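Local coordinates for probable phenazine-specific methyltransferase (Pseudomonas aeruginosa, PDB 2IP2) that transfers a methyl group from S-adenosyl-L-methionine to phenazine-1-carboxylate, giving 5-methylphenazine-1-carboxylate in the biosynthesis of the virulence pigment pyocyanin, at the interface of chains A and B. Numbering follows the deposited sequence. Chains: chain A/B, Probable phenazine-specific methyltransferase.

Contact 1: the interface of chains A and B. Residues chain A 13, 16-17, 20; chain B 98-99, 102, 106, 287.
A:Trp20 and B:Tyr102 meet in the homodimer interface of this cation-independent O-methyltransferase family member. A:Trp20 lies on helix 6-30, in the N-terminal dimerisation domain. The benzo end of the indole brings CZ2 and CH2 against CD2 and CE2 of the tyrosine ring, and CH2 of A:Trp20 reaches CE2 of B:Tyr102 at 3.4 Å. The planes are tilted by about 30°. The indole is displaced past the ring, above its plane on the side of B:Phe106, so the rings overlap little. B:Trp287 from helix 282-295 stands nearly perpendicular to A:Trp20. CH2 of A:Trp20 lies 3.9 Å from CZ3 of B:Trp287. CH2 of B:Trp287 sits at the in-plane edge of the B:Tyr102 ring. B:Tyr102 is held within its own chain by B:Phe106 on one face and B:Met98 on the other.

Aliphatic groups pack along the preceding turns of helix 6-30. A:Ile13 is forked: CD1 touches SD of B:Met98 at 3.6 Å, while CG2, anti to the backbone N, turns to CZ2 of B:Trp287 at 3.8 Å. A:Val16 splits likewise, CG1 going to CD2 and CB of B:Tyr102, off the ring plane on the side opposite A:Trp20, and CG2 to the CG2 methyl of B:Val99.

A water provides a polar link. It lies 3.0 Å from the indole NE1 of A:Trp20 and 2.8 Å from the backbone O of B:Tyr102. The hydroxyl OG1 of A:Thr17 donates a hydrogen bond to O of A:Ile13 at 2.7 Å.

Contact 2: the interface of chains A and B. Residues chain A 25, 88, 95, 98-99, 102; chain B 12-13, 16.
B:Val16 buries 64 Å² against chain A, in an apolar patch of the dimer interface. Its two methyls part ways. CG2 meets CG2 of A:Val99 at 3.9 Å, and CG1 comes to CD2 of A:Tyr102 at 4.0 Å, tilted from the ring plane.

B:Leu12 is extended from its helix, with CG anti to the backbone N (chi1 179°). This carries its methyl fork between three side chains. CD2 comes to CD2 of A:Phe95 at 3.7 Å and also touches CD2 of A:Leu88. CD1 turns to CG1 of A:Val25 at 4.1 Å.

B:Ile13 reaches the same phenylalanine. Its CG1 lies 3.5 Å from CE2 of A:Phe95. B:Leu12 and B:Ile13 reach the CD2 and CE2 side of the ring from opposite sides of its plane. The end methyl CD1 of B:Ile13 presses on CE of A:Met98 at 3.4 Å, a tight fit. The methionine bends at chi3 (71°) to bring CE there.

The N-terminal helix 6-31 of chain B, from the dimerisation domain, rests on helix 96-102 of chain A, the loop residues A:Leu88 and A:Phe95, and the flank of helix 6-30.

Contact 3: the interface of chains A and B. Residues chain A 8-9, 12-13; chain B 87, 95, 155, 324.
A:Ala9 sits on a regular stretch of helix 6-30 and packs on B:Phe95 and B:Leu87 from loops, while B:Met324, with its left-handed backbone (phi 58°, psi 38°), approaches A:Ile13 from another loop. The patch joins the N-terminal dimerisation helix of one subunit to the other subunit of this SAM-dependent methyltransferase of the O-methyltransferase family.

B:Phe95 takes contacts from three helix residues. The methyl CB of A:Ala9 lies to one side of the ring plane, beyond the rim, 3.8 Å from CZ of B:Phe95. A:Leu12 comes on the same side of the plane, beyond the opposite end of the ring, its CD1 lying 3.6 Å from CB of B:Phe95. The two side chains run past each other in opposite directions. A:Ile13 approaches CD2 and CE2 instead and crosses at about a right angle, its CD1 3.6 Å from CE2 of B:Phe95. Together they probably limit the ring's movement toward the helix.

CD2 of B:Leu155 lies at the edge of the B:Phe95 ring, in its plane. This methyl also meets CB of A:Ala9 at 3.3 Å, closer than usual for two methyls. The small side chain of A:Ala9 probably allows this close approach.

B:Leu87 packs beside A:Ala8 and A:Ala9, at the start of the helix. Its CD1 lies 3.6 Å from CA of A:Ala9 and 3.9 Å from CB of A:Ala8. CG lies anti to its own carbonyl carbon (chi1 -62°), which sends this branch toward the helix. B:Met324 adds a looser contact, its CG 4.2 Å from CG1 of A:Ile13.

Contact 1: the interface of chains A and B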
ATOM      1  N   ILE A  13       1.028  10.847  -3.012  1.00 24.01           N
ATOM      2  CA  ILE A  13       0.482   9.896  -4.001  1.00 23.49           C
ATOM      3  C   ILE A  13       1.149   8.491  -3.841  1.00 23.72           C
ATOM      4  O   ILE A  13       0.504   7.422  -3.971  1.00 21.44           O
ATOM      5  CB  ILE A  13       0.730  10.418  -5.468  1.00 25.26           C
ATOM      6  CG1 ILE A  13      -0.161  11.592  -5.829  1.00 26.86           C
ATOM      7  CG2 ILE A  13       0.491   9.305  -6.491  1.00 27.25           C
ATOM      8  CD1 ILE A  13      -1.536  11.611  -5.231  1.00 34.96           C
ATOM      9  N   VAL A  16      -0.702   6.913  -0.895  1.00 19.54           N
ATOM     10  CA  VAL A  16      -2.108   6.649  -1.209  1.00 21.56           C
ATOM     11  C   VAL A  16      -2.222   5.446  -2.168  1.00 21.96           C
ATOM     12  O   VAL A  16      -3.068   4.586  -1.977  1.00 22.08           O
ATOM     13  CB  VAL A  16      -2.756   7.886  -1.826  1.00 21.90           C
ATOM     14  CG1 VAL A  16      -4.181   7.587  -2.419  1.00 22.88           C
ATOM     15  CG2 VAL A  16      -2.903   8.950  -0.786  1.00 21.88           C
ATOM     16  N   THR A  17      -1.312   5.355  -3.131  1.00 20.74           N
ATOM     17  CA  THR A  17      -1.435   4.317  -4.189  1.00 20.33           C
ATOM     18  C   THR A  17      -0.675   3.041  -3.836  1.00 20.52           C
ATOM     19  O   THR A  17      -0.738   1.985  -4.575  1.00 19.61           O
ATOM     20  CB  THR A  17      -0.952   4.802  -5.562  1.00 20.79           C
ATOM     21  OG1 THR A  17       0.441   5.161  -5.470  1.00 19.73           O
ATOM     22  CG2 THR A  17      -1.766   6.046  -6.103  1.00 21.08           C
ATOM     23  N   TRP A  20      -2.349  -0.295  -4.090  1.00 17.65           N
ATOM     24  CA  TRP A  20      -2.507  -1.047  -5.365  1.00 18.36           C
ATOM     25  C   TRP A  20      -1.312  -1.997  -5.617  1.00 19.19           C
ATOM     26  O   TRP A  20      -1.461  -3.107  -6.217  1.00 19.17           O
ATOM     27  CB  TRP A  20      -2.665  -0.042  -6.540  1.00 21.13           C
ATOM     28  CG  TRP A  20      -3.743   1.037  -6.304  1.00 18.42           C
ATOM     29  CD1 TRP A  20      -4.802   0.995  -5.423  1.00 19.88           C
ATOM     30  CD2 TRP A  20      -3.885   2.247  -7.035  1.00 20.60           C
ATOM     31  NE1 TRP A  20      -5.562   2.126  -5.559  1.00 20.23           N
ATOM     32  CE2 TRP A  20      -5.026   2.920  -6.528  1.00 20.22           C
ATOM     33  CE3 TRP A  20      -3.114   2.864  -8.044  1.00 21.61           C
ATOM     34  CZ2 TRP A  20      -5.475   4.195  -7.037  1.00 22.09           C
ATOM     35  CZ3 TRP A  20      -3.562   4.124  -8.571  1.00 20.97           C
ATOM     36  CH2 TRP A  20      -4.713   4.793  -8.017  1.00 20.87           C
TER
ATOM     37  N   MET B  98      -9.379  13.616  -3.353  1.00 22.65           N
ATOM     38  CA  MET B  98      -8.692  12.495  -4.059  1.00 23.28           C
ATOM     39  C   MET B  98      -8.409  11.365  -3.074  1.00 22.48           C
ATOM     40  O   MET B  98      -8.659  10.219  -3.410  1.00 22.04           O
ATOM     41  CB  MET B  98      -7.354  12.931  -4.682  1.00 23.81           C
ATOM     42  CG  MET B  98      -6.840  11.999  -5.755  1.00 25.49           C
ATOM     43  SD  MET B  98      -5.031  12.110  -5.761  1.00 36.14           S
ATOM     44  CE  MET B  98      -5.121  11.204  -4.123  1.00 28.35           C
ATOM     45  N   VAL B  99      -7.903  11.698  -1.876  1.00 20.39           N
ATOM     46  CA  VAL B  99      -7.626  10.660  -0.876  1.00 20.66           C
ATOM     47  C   VAL B  99      -8.888   9.913  -0.544  1.00 20.73           C
ATOM     48  O   VAL B  99      -8.893   8.684  -0.529  1.00 20.85           O
ATOM     49  CB  VAL B  99      -6.922  11.205   0.421  1.00 21.18           C
ATOM     50  CG1 VAL B  99      -6.782  10.092   1.503  1.00 21.40           C
ATOM     51  CG2 VAL B  99      -5.529  11.759   0.021  1.00 20.32           C
ATOM     52  N   TYR B 102     -10.167   7.753  -3.612  1.00 18.77           N
ATOM     53  CA  TYR B 102      -9.309   6.611  -3.828  1.00 20.00           C
ATOM     54  C   TYR B 102      -9.474   5.563  -2.728  1.00 19.89           C
ATOM     55  O   TYR B 102      -9.389   4.363  -3.014  1.00 18.31           O
ATOM     56  CB  TYR B 102      -7.850   7.063  -3.867  1.00 20.37           C
ATOM     57  CG  TYR B 102      -7.462   7.623  -5.222  1.00 21.36           C
ATOM     58  CD1 TYR B 102      -8.343   8.372  -5.974  1.00 22.86           C
ATOM     59  CD2 TYR B 102      -6.169   7.424  -5.723  1.00 26.71           C
ATOM     60  CE1 TYR B 102      -7.951   8.892  -7.238  1.00 27.25           C
ATOM     61  CE2 TYR B 102      -5.791   7.885  -6.969  1.00 25.34           C
ATOM     62  CZ  TYR B 102      -6.689   8.637  -7.705  1.00 25.80           C
ATOM     63  OH  TYR B 102      -6.318   9.174  -8.915  1.00 25.61           O
ATOM     64  N   PHE B 106     -11.959   3.439  -5.232  1.00 16.99           N
ATOM     65  CA  PHE B 106     -10.895   2.654  -5.793  1.00 18.46           C
ATOM     66  C   PHE B 106     -10.319   1.552  -4.862  1.00 18.69           C
ATOM     67  O   PHE B 106      -9.729   0.574  -5.325  1.00 18.88           O
ATOM     68  CB  PHE B 106      -9.781   3.531  -6.345  1.00 18.44           C
ATOM     69  CG  PHE B 106     -10.199   4.361  -7.559  1.00 18.52           C
ATOM     70  CD1 PHE B 106     -11.157   3.900  -8.465  1.00 19.81           C
ATOM     71  CD2 PHE B 106      -9.602   5.613  -7.780  1.00 19.82           C
ATOM     72  CE1 PHE B 106     -11.522   4.633  -9.581  1.00 23.61           C
ATOM     73  CE2 PHE B 106      -9.977   6.377  -8.927  1.00 23.68           C
ATOM     74  CZ  PHE B 106     -10.927   5.887  -9.815  1.00 20.36           C
ATOM     75  N   TRP B 287       0.106   3.534 -12.474  1.00 20.00           N
ATOM     76  CA  TRP B 287      -1.032   4.206 -13.109  1.00 19.41           C
ATOM     77  C   TRP B 287      -1.626   3.366 -14.279  1.00 19.17           C
ATOM     78  O   TRP B 287      -2.867   3.317 -14.487  1.00 20.97           O
ATOM     79  CB  TRP B 287      -0.635   5.601 -13.607  1.00 20.99           C
ATOM     80  CG  TRP B 287      -0.420   6.611 -12.453  1.00 18.88           C
ATOM     81  CD1 TRP B 287       0.733   7.216 -12.094  1.00 22.97           C
ATOM     82  CD2 TRP B 287      -1.435   7.102 -11.572  1.00 22.18           C
ATOM     83  NE1 TRP B 287       0.521   8.053 -10.997  1.00 23.37           N
ATOM     84  CE2 TRP B 287      -0.812   8.002 -10.671  1.00 23.68           C
ATOM     85  CE3 TRP B 287      -2.801   6.879 -11.464  1.00 20.91           C
ATOM     86  CZ2 TRP B 287      -1.526   8.666  -9.653  1.00 25.57           C
ATOM     87  CZ3 TRP B 287      -3.521   7.546 -10.442  1.00 24.40           C
ATOM     88  CH2 TRP B 287      -2.882   8.438  -9.569  1.00 22.00           C
TER
HETATM   89  O   HOH W   1      -7.118   2.687  -3.095  1.00 21.98           O

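Contact 2: the interface of chains A and B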
ATOM      1  N   VAL A  25       0.941  -7.583  -5.887  1.00 19.41           N
ATOM      2  CA  VAL A  25       1.755  -8.728  -5.397  1.00 19.33           C
ATOM      3  C   VAL A  25       0.825  -9.852  -4.949  1.00 20.86           C
ATOM      4  O   VAL A  25       1.102 -11.047  -5.184  1.00 19.96           O
ATOM      5  CB  VAL A  25       2.723  -8.210  -4.224  1.00 19.95           C
ATOM      6  CG1 VAL A  25       3.362  -9.407  -3.468  1.00 24.45           C
ATOM      7  CG2 VAL A  25       3.754  -7.320  -4.832  1.00 17.36           C
ATOM      8  N   LEU A  88       7.909 -15.383  -2.901  1.00 27.19           N
ATOM      9  CA  LEU A  88       6.515 -15.664  -3.178  1.00 26.55           C
ATOM     10  C   LEU A  88       6.240 -17.089  -3.601  1.00 26.68           C
ATOM     11  O   LEU A  88       5.061 -17.492  -3.737  1.00 27.00           O
ATOM     12  CB  LEU A  88       5.963 -14.697  -4.256  1.00 26.18           C
ATOM     13  CG  LEU A  88       6.148 -13.202  -4.028  1.00 25.21           C
ATOM     14  CD1 LEU A  88       5.733 -12.495  -5.289  1.00 25.09           C
ATOM     15  CD2 LEU A  88       5.363 -12.706  -2.786  1.00 23.57           C
ATOM     16  N   PHE A  95       7.315 -16.327   1.933  1.00 32.54           N
ATOM     17  CA  PHE A  95       6.251 -15.408   2.404  1.00 29.51           C
ATOM     18  C   PHE A  95       4.896 -15.671   1.741  1.00 28.14           C
ATOM     19  O   PHE A  95       3.900 -14.953   1.996  1.00 24.13           O
ATOM     20  CB  PHE A  95       6.697 -13.984   2.153  1.00 30.22           C
ATOM     21  CG  PHE A  95       7.763 -13.513   3.101  1.00 33.77           C
ATOM     22  CD1 PHE A  95       8.552 -14.416   3.792  1.00 38.22           C
ATOM     23  CD2 PHE A  95       7.966 -12.154   3.326  1.00 42.22           C
ATOM     24  CE1 PHE A  95       9.547 -13.977   4.673  1.00 42.02           C
ATOM     25  CE2 PHE A  95       8.962 -11.699   4.235  1.00 40.05           C
ATOM     26  CZ  PHE A  95       9.750 -12.613   4.894  1.00 39.86           C
ATOM     27  N   MET A  98       1.808 -16.078   3.900  1.00 21.27           N
ATOM     28  CA  MET A  98       1.587 -14.785   4.606  1.00 22.92           C
ATOM     29  C   MET A  98       0.941 -13.757   3.648  1.00 22.76           C
ATOM     30  O   MET A  98      -0.085 -13.125   3.980  1.00 21.38           O
ATOM     31  CB  MET A  98       2.899 -14.237   5.187  1.00 23.48           C
ATOM     32  CG  MET A  98       2.713 -12.983   6.046  1.00 26.22           C
ATOM     33  SD  MET A  98       4.202 -12.014   6.209  1.00 34.89           S
ATOM     34  CE  MET A  98       4.247 -11.399   4.510  1.00 37.44           C
ATOM     35  N   VAL A  99       1.483 -13.640   2.443  1.00 22.46           N
ATOM     36  CA  VAL A  99       0.895 -12.717   1.419  1.00 22.27           C
ATOM     37  C   VAL A  99      -0.601 -12.997   1.181  1.00 21.89           C
ATOM     38  O   VAL A  99      -1.442 -12.083   1.111  1.00 22.31           O
ATOM     39  CB  VAL A  99       1.685 -12.787   0.074  1.00 21.04           C
ATOM     40  CG1 VAL A  99       0.938 -12.048  -1.084  1.00 20.89           C
ATOM     41  CG2 VAL A  99       3.160 -12.250   0.258  1.00 22.83           C
ATOM     42  N   TYR A 102      -2.729 -12.157   4.266  1.00 20.07           N
ATOM     43  CA  TYR A 102      -2.763 -10.695   4.469  1.00 20.78           C
ATOM     44  C   TYR A 102      -3.639 -10.020   3.429  1.00 20.84           C
ATOM     45  O   TYR A 102      -4.350  -9.042   3.715  1.00 20.24           O
ATOM     46  CB  TYR A 102      -1.352 -10.195   4.387  1.00 20.26           C
ATOM     47  CG  TYR A 102      -0.565 -10.343   5.689  1.00 22.02           C
ATOM     48  CD1 TYR A 102      -0.843 -11.349   6.633  1.00 22.65           C
ATOM     49  CD2 TYR A 102       0.451  -9.470   5.963  1.00 23.66           C
ATOM     50  CE1 TYR A 102      -0.091 -11.425   7.857  1.00 25.43           C
ATOM     51  CE2 TYR A 102       1.201  -9.538   7.169  1.00 22.60           C
ATOM     52  CZ  TYR A 102       0.937 -10.505   8.073  1.00 25.56           C
ATOM     53  OH  TYR A 102       1.722 -10.563   9.226  1.00 27.47           O
TER
ATOM     54  N   LEU B  12      10.032  -6.667   0.405  1.00 30.58           N
ATOM     55  CA  LEU B  12       8.794  -7.332   0.144  1.00 28.92           C
ATOM     56  C   LEU B  12       7.752  -6.996   1.199  1.00 28.59           C
ATOM     57  O   LEU B  12       6.571  -6.831   0.896  1.00 26.81           O
ATOM     58  CB  LEU B  12       8.969  -8.846   0.064  1.00 29.05           C
ATOM     59  CG  LEU B  12       7.657  -9.589  -0.199  1.00 28.45           C
ATOM     60  CD1 LEU B  12       7.007  -9.084  -1.556  1.00 27.74           C
ATOM     61  CD2 LEU B  12       7.869 -11.055  -0.187  1.00 29.53           C
ATOM     62  N   ILE B  13       8.169  -6.933   2.449  1.00 26.80           N
ATOM     63  CA  ILE B  13       7.212  -6.688   3.486  1.00 26.53           C
ATOM     64  C   ILE B  13       6.695  -5.255   3.370  1.00 24.30           C
ATOM     65  O   ILE B  13       5.510  -5.011   3.635  1.00 23.50           O
ATOM     66  CB  ILE B  13       7.817  -6.982   4.883  1.00 27.46           C
ATOM     67  CG1 ILE B  13       7.941  -8.479   5.083  1.00 31.59           C
ATOM     68  CG2 ILE B  13       6.973  -6.325   5.977  1.00 28.83           C
ATOM     69  CD1 ILE B  13       6.626  -9.149   5.512  1.00 38.40           C
ATOM     70  N   VAL B  16       4.022  -5.437   0.624  1.00 20.19           N
ATOM     71  CA  VAL B  16       2.841  -6.173   1.146  1.00 18.79           C
ATOM     72  C   VAL B  16       2.003  -5.325   2.128  1.00 20.22           C
ATOM     73  O   VAL B  16       0.761  -5.265   2.016  1.00 19.97           O
ATOM     74  CB  VAL B  16       3.281  -7.523   1.783  1.00 18.39           C
ATOM     75  CG1 VAL B  16       2.069  -8.225   2.551  1.00 21.70           C
ATOM     76  CG2 VAL B  16       3.915  -8.485   0.657  1.00 18.88           C
TER

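Contact 3: the interface of chains A and B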
ATOM      1  N   ALA A   8       6.011  17.104  -1.959  1.00 30.35           N
ATOM      2  CA  ALA A   8       5.011  16.611  -1.024  1.00 30.75           C
ATOM      3  C   ALA A   8       3.904  15.827  -1.745  1.00 29.19           C
ATOM      4  O   ALA A   8       3.441  14.796  -1.228  1.00 28.01           O
ATOM      5  CB  ALA A   8       4.403  17.748  -0.233  1.00 30.52           C
ATOM      6  N   ALA A   9       3.429  16.368  -2.863  1.00 27.34           N
ATOM      7  CA  ALA A   9       2.371  15.709  -3.642  1.00 27.70           C
ATOM      8  C   ALA A   9       2.863  14.342  -4.129  1.00 27.61           C
ATOM      9  O   ALA A   9       2.106  13.379  -4.056  1.00 26.59           O
ATOM     10  CB  ALA A   9       1.916  16.555  -4.829  1.00 27.90           C
ATOM     11  N   LEU A  12       2.779  11.986  -1.171  1.00 25.48           N
ATOM     12  CA  LEU A  12       1.446  11.602  -0.741  1.00 24.81           C
ATOM     13  C   LEU A  12       0.899  10.581  -1.711  1.00 23.95           C
ATOM     14  O   LEU A  12       0.311   9.597  -1.306  1.00 22.31           O
ATOM     15  CB  LEU A  12       0.529  12.800  -0.790  1.00 24.64           C
ATOM     16  CG  LEU A  12      -0.699  12.900   0.085  1.00 26.43           C
ATOM     17  CD1 LEU A  12      -1.840  13.551  -0.581  1.00 27.48           C
ATOM     18  CD2 LEU A  12      -1.064  11.720   0.929  1.00 23.87           C
ATOM     19  N   ILE A  13       1.028  10.847  -3.012  1.00 24.01           N
ATOM     20  CA  ILE A  13       0.482   9.896  -4.001  1.00 23.49           C
ATOM     21  C   ILE A  13       1.149   8.491  -3.841  1.00 23.72           C
ATOM     22  O   ILE A  13       0.504   7.422  -3.971  1.00 21.44           O
ATOM     23  CB  ILE A  13       0.730  10.418  -5.468  1.00 25.26           C
ATOM     24  CG1 ILE A  13      -0.161  11.592  -5.829  1.00 26.86           C
ATOM     25  CG2 ILE A  13       0.491   9.305  -6.491  1.00 27.25           C
ATOM     26  CD1 ILE A  13      -1.536  11.611  -5.231  1.00 34.96           C
TER
ATOM     27  N   LEU B  87      -1.565  18.744   2.522  1.00 28.03           N
ATOM     28  CA  LEU B  87      -2.355  18.346   1.354  1.00 27.36           C
ATOM     29  C   LEU B  87      -3.684  17.648   1.717  1.00 27.24           C
ATOM     30  O   LEU B  87      -4.548  17.564   0.883  1.00 29.35           O
ATOM     31  CB  LEU B  87      -1.469  17.452   0.434  1.00 27.43           C
ATOM     32  CG  LEU B  87      -0.216  18.181  -0.105  1.00 29.75           C
ATOM     33  CD1 LEU B  87       0.608  17.190  -0.872  1.00 34.69           C
ATOM     34  CD2 LEU B  87      -0.574  19.324  -1.023  1.00 33.18           C
ATOM     35  N   PHE B  95      -5.442  17.707  -1.699  1.00 30.80           N
ATOM     36  CA  PHE B  95      -5.656  16.352  -2.194  1.00 28.96           C
ATOM     37  C   PHE B  95      -6.690  15.618  -1.328  1.00 27.29           C
ATOM     38  O   PHE B  95      -6.869  14.414  -1.478  1.00 27.86           O
ATOM     39  CB  PHE B  95      -4.338  15.598  -2.170  1.00 27.23           C
ATOM     40  CG  PHE B  95      -3.430  15.893  -3.356  1.00 30.54           C
ATOM     41  CD1 PHE B  95      -2.995  17.174  -3.625  1.00 34.15           C
ATOM     42  CD2 PHE B  95      -3.031  14.868  -4.200  1.00 35.40           C
ATOM     43  CE1 PHE B  95      -2.171  17.453  -4.733  1.00 36.52           C
ATOM     44  CE2 PHE B  95      -2.181  15.112  -5.302  1.00 36.42           C
ATOM     45  CZ  PHE B  95      -1.760  16.403  -5.571  1.00 35.30           C
ATOM     46  N   LEU B 155      -2.183  19.843 -10.687  1.00 46.49           N
ATOM     47  CA  LEU B 155      -0.775  19.868 -10.483  1.00 45.31           C
ATOM     48  C   LEU B 155      -0.100  19.949 -11.863  1.00 43.14           C
ATOM     49  O   LEU B 155       0.612  20.916 -12.127  1.00 43.93           O
ATOM     50  CB  LEU B 155      -0.366  18.622  -9.673  1.00 45.96           C
ATOM     51  CG  LEU B 155       0.516  18.890  -8.463  1.00 47.38           C
ATOM     52  CD1 LEU B 155      -0.126  19.859  -7.488  1.00 49.23           C
ATOM     53  CD2 LEU B 155       0.801  17.581  -7.810  1.00 46.81           C
ATOM     54  N   MET B 324       2.820  14.008 -11.519  1.00 34.37           N
ATOM     55  CA  MET B 324       1.939  12.861 -11.525  1.00 37.18           C
ATOM     56  C   MET B 324       2.111  12.033 -12.812  1.00 34.91           C
ATOM     57  O   MET B 324       1.119  11.523 -13.365  1.00 36.06           O
ATOM     58  CB  MET B 324       0.467  13.254 -11.234  1.00 37.68           C
ATOM     59  CG  MET B 324      -0.050  12.978  -9.762  1.00 42.21           C
ATOM     60  SD  MET B 324      -1.813  12.426  -9.676  1.00 47.65           S
ATOM     61  CE  MET B 324      -2.693  13.870  -8.992  1.00 46.01           C
TER

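Contacts 1 and 3 are neighbours, their C-alpha centres about 10 Å apart. They share A:Ile13 and lie along successive turns of helix 6-30 of chain A. Contact 2 lies about 20 Å from contact 1 and 27 Å from contact 3. There the roles are reversed, and the N-terminal helix of chain B packs on chain A. Its residues repeat parts of contacts 1 and 3 with the chains exchanged, as the two-fold axis demands. Each subunit thus both gives and receives a helix. Contacts 1 and 3 also include residues of the methyltransferase domain, B:Trp287 and B:Leu155, so dimerisation could help position the catalytic domains.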